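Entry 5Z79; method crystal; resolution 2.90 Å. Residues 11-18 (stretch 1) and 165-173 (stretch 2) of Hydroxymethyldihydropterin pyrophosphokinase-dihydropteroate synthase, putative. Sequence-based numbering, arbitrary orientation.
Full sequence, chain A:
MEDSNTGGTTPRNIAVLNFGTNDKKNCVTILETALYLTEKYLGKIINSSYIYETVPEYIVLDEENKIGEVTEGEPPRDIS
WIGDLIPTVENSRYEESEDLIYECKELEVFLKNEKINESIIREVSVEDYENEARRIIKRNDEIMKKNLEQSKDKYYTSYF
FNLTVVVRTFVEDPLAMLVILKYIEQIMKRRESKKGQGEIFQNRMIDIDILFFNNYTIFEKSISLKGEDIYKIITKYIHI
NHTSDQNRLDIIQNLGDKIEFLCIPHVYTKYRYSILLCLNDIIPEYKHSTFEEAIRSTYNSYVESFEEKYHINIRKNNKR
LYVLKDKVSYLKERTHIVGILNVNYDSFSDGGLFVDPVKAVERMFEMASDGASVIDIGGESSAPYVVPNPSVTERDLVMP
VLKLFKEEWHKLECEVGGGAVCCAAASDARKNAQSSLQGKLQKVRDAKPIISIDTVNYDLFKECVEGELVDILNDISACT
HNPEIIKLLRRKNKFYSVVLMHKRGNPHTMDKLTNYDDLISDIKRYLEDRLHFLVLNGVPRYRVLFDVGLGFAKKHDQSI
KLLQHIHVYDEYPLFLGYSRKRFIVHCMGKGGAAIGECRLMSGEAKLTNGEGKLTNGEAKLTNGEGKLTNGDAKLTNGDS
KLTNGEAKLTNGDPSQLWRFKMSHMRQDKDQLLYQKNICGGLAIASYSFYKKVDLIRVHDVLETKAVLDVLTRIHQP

Stretch 1, residues 11-18: PRNIAVLN
Stretch 2, residues 165-173: VVVRTFVED

Two extended segments, Asn 13 to Leu 17 and Val 165 to Thr 169, lie side by side as antiparallel strands, their axes 4.6 Å apart at closest and their directions 153° apart. Phi runs from about -80° to -147° and psi from 112° to 158°. The register pairs Asn 13 with Thr 169, Ile 14 with Arg 168, Ala 15 with Val 167, Val 16 with Val 166 and Leu 17 with Val 165. The CA atoms stand farther apart in the hydrogen-bonded pairs, as with Asn 13 CA and Thr 169 CA at 5.0 Å, than in the two between, as with Ile 14 CA and Arg 168 CA at 4.7 Å.

Each hydrogen-bonded pair closes a two-bond ring. Asn 13 N donates to Thr 169 O at 2.9 Å, and Thr 169 N returns to Asn 13 O at a very short 2.4 Å. Ala 15 N reaches Val 167 O at 2.9 Å, Val 167 N reaches Ala 15 O at 3.0 Å, and the last ring joins Leu 17 N to Val 165 O and Val 165 N to Leu 17 O, both 3.0 Å. In the intervening pairs CA-H groups face carbonyls, as with Ile 14 CA and Val 167 O at 3.4 Å.

Side chains alternate between two faces. One carries Asn 13, Ala 15, Leu 17, Val 165, Val 167 and Thr 169, all buried. Leu 17 (chi1 m, chi2 t) brings CD1 to 3.5 Å from CG2 of Val 167 (t), while Ala 15 contributes just a methyl to this face. Thr 169 (t) sets CG2 3.6 Å from Asn 13 CB; its OG1 accepts a weak bond from Val 171 N at 3.4 Å. Asn 13 (m, chi2 -49°) extends the pairing beyond the strand: ND2 donates to Val 171 O at 3.0 Å, and OD1 is satisfied elsewhere in the structure, so both the donor and the acceptor atom of this buried amide have a partner.

The other face carries Ile 14, Val 16, Val 166 and Arg 168. Beta-branched Val 16 and Val 166, both t, suit extended backbone and meet loosely, CG2 to CG2 at 4.4 Å. Ile 14 (m, m) folds CD1 to 4.0 Å from Arg 168 CA.

At the partly exposed end, Arg 12 (m, m, chi3 -145°, chi4 -136°) meets Arg 168 (t, t, p, chi4 -157°) through aliphatic carbons, CB to CG at 3.7 Å. Their like charges come close, NE to NE at 4.3 Å, and one water mediates: it donates to Arg 168 O at 2.6 Å and accepts from Arg 168 NE at 3.1 Å and, weakly, from Arg 12 NE at 2.7 Å. Phe 170 CB covers one face of the Arg 12 guanidinium, 3.8 Å from NH1. The contact buries 658 Å² in total.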

# COMPACT_ATOMS: atom_id res chain seq x y z
N PRO A 11 -28.44 47.81 3.87
CA PRO A 11 -27.73 46.55 3.60
C PRO A 11 -28.02 45.48 4.65
O PRO A 11 -28.38 45.79 5.81
CB PRO A 11 -26.24 46.96 3.62
CG PRO A 11 -26.17 48.24 4.41
CD PRO A 11 -27.55 48.85 4.44
N ARG A 12 -27.80 44.24 4.27
CA ARG A 12 -28.05 43.14 5.12
C ARG A 12 -27.01 42.83 6.09
O ARG A 12 -25.87 43.12 5.89
CB ARG A 12 -28.10 41.90 4.29
CG ARG A 12 -28.99 41.95 3.10
CD ARG A 12 -30.36 41.63 3.58
NE ARG A 12 -31.11 40.88 2.60
CZ ARG A 12 -32.36 41.15 2.30
NH1 ARG A 12 -32.97 42.15 2.89
NH2 ARG A 12 -33.00 40.41 1.43
N ASN A 13 -27.39 42.15 7.13
CA ASN A 13 -26.39 41.82 8.14
C ASN A 13 -25.86 40.41 7.91
O ASN A 13 -26.51 39.58 7.28
CB ASN A 13 -26.97 41.98 9.55
CG ASN A 13 -27.41 43.39 9.84
OD1 ASN A 13 -26.67 44.34 9.62
ND2 ASN A 13 -28.61 43.54 10.37
N ILE A 14 -24.65 40.19 8.43
CA ILE A 14 -23.88 38.95 8.31
C ILE A 14 -23.83 38.35 9.69
O ILE A 14 -23.39 38.99 10.60
CB ILE A 14 -22.44 39.31 7.92
CG1 ILE A 14 -22.41 39.86 6.48
CG2 ILE A 14 -21.49 38.15 8.16
CD1 ILE A 14 -23.06 38.98 5.43
N ALA A 15 -24.31 37.13 9.86
CA ALA A 15 -24.22 36.49 11.15
C ALA A 15 -23.58 35.17 10.92
O ALA A 15 -23.61 34.67 9.82
CB ALA A 15 -25.58 36.30 11.77
N VAL A 16 -22.97 34.64 11.98
CA VAL A 16 -22.30 33.36 11.94
C VAL A 16 -22.88 32.49 13.04
O VAL A 16 -22.98 32.87 14.20
CB VAL A 16 -20.79 33.55 12.09
CG1 VAL A 16 -20.05 32.24 11.92
CG2 VAL A 16 -20.30 34.56 11.07
N LEU A 17 -23.33 31.31 12.67
CA LEU A 17 -24.10 30.54 13.58
C LEU A 17 -23.41 29.24 13.74
O LEU A 17 -22.64 28.83 12.87
CB LEU A 17 -25.48 30.29 12.98
CG LEU A 17 -26.21 31.52 12.50
CD1 LEU A 17 -27.46 31.08 11.80
CD2 LEU A 17 -26.56 32.35 13.70
N ASN A 18 -23.70 28.57 14.85
CA ASN A 18 -23.09 27.30 15.16
C ASN A 18 -24.14 26.31 15.52
O ASN A 18 -24.86 26.49 16.48
CB ASN A 18 -22.17 27.46 16.35
CG ASN A 18 -21.45 26.17 16.69
OD1 ASN A 18 -20.36 25.90 16.17
ND2 ASN A 18 -22.04 25.40 17.60
N VAL A 165 -22.08 27.96 10.06
CA VAL A 165 -22.72 28.51 8.82
C VAL A 165 -22.71 30.03 8.78
O VAL A 165 -22.91 30.66 9.79
CB VAL A 165 -24.12 27.87 8.65
CG1 VAL A 165 -24.89 28.45 7.49
CG2 VAL A 165 -24.00 26.37 8.54
N VAL A 166 -22.42 30.62 7.62
CA VAL A 166 -22.53 32.09 7.42
C VAL A 166 -23.84 32.45 6.74
O VAL A 166 -24.11 31.92 5.66
CB VAL A 166 -21.46 32.63 6.48
CG1 VAL A 166 -21.78 34.06 6.08
CG2 VAL A 166 -20.13 32.63 7.16
N VAL A 167 -24.62 33.35 7.37
CA VAL A 167 -25.90 33.86 6.85
C VAL A 167 -25.90 35.37 6.55
O VAL A 167 -25.65 36.18 7.43
CB VAL A 167 -27.03 33.67 7.86
CG1 VAL A 167 -28.37 33.88 7.18
CG2 VAL A 167 -26.96 32.30 8.51
N ARG A 168 -26.23 35.74 5.31
CA ARG A 168 -26.59 37.14 4.95
C ARG A 168 -28.04 37.35 5.38
O ARG A 168 -28.94 36.74 4.83
CB ARG A 168 -26.49 37.32 3.44
CG ARG A 168 -26.53 38.77 2.97
CD ARG A 168 -26.75 38.85 1.45
NE ARG A 168 -28.04 38.25 1.09
CZ ARG A 168 -28.36 37.76 -0.11
NH1 ARG A 168 -27.50 37.82 -1.13
NH2 ARG A 168 -29.57 37.21 -0.29
N THR A 169 -28.28 38.18 6.38
CA THR A 169 -29.54 38.10 7.08
C THR A 169 -30.30 39.40 7.02
O THR A 169 -29.72 40.47 6.95
CB THR A 169 -29.31 37.70 8.54
OG1 THR A 169 -30.52 37.22 9.12
CG2 THR A 169 -28.83 38.87 9.34
N PHE A 170 -31.62 39.28 7.05
CA PHE A 170 -32.52 40.41 7.06
C PHE A 170 -33.08 40.65 8.44
O PHE A 170 -34.03 41.42 8.61
CB PHE A 170 -33.64 40.18 6.06
CG PHE A 170 -34.31 38.87 6.21
CD1 PHE A 170 -35.07 38.57 7.32
CD2 PHE A 170 -34.18 37.90 5.22
CE1 PHE A 170 -35.69 37.33 7.45
CE2 PHE A 170 -34.80 36.66 5.33
CZ PHE A 170 -35.56 36.37 6.44
N VAL A 171 -32.49 40.01 9.45
CA VAL A 171 -32.85 40.31 10.84
C VAL A 171 -32.03 41.49 11.27
O VAL A 171 -30.84 41.56 10.98
CB VAL A 171 -32.56 39.15 11.80
CG1 VAL A 171 -33.02 39.54 13.20
CG2 VAL A 171 -33.26 37.89 11.33
N GLU A 172 -32.66 42.42 11.97
CA GLU A 172 -32.05 43.71 12.20
C GLU A 172 -31.18 43.77 13.45
O GLU A 172 -30.40 44.69 13.60
CB GLU A 172 -33.12 44.77 12.28
CG GLU A 172 -34.09 44.82 11.07
CD GLU A 172 -35.10 45.97 11.13
OE1 GLU A 172 -34.85 46.95 11.88
OE2 GLU A 172 -36.14 45.89 10.43
N ASP A 173 -31.31 42.80 14.35
CA ASP A 173 -30.42 42.76 15.50
C ASP A 173 -30.25 41.36 16.09
O ASP A 173 -31.10 40.52 15.90
CB ASP A 173 -30.91 43.73 16.58
CG ASP A 173 -32.28 43.35 17.14
OD1 ASP A 173 -32.43 42.26 17.77
OD2 ASP A 173 -33.23 44.16 16.97
O HOH W 1 -30.20 38.41 3.28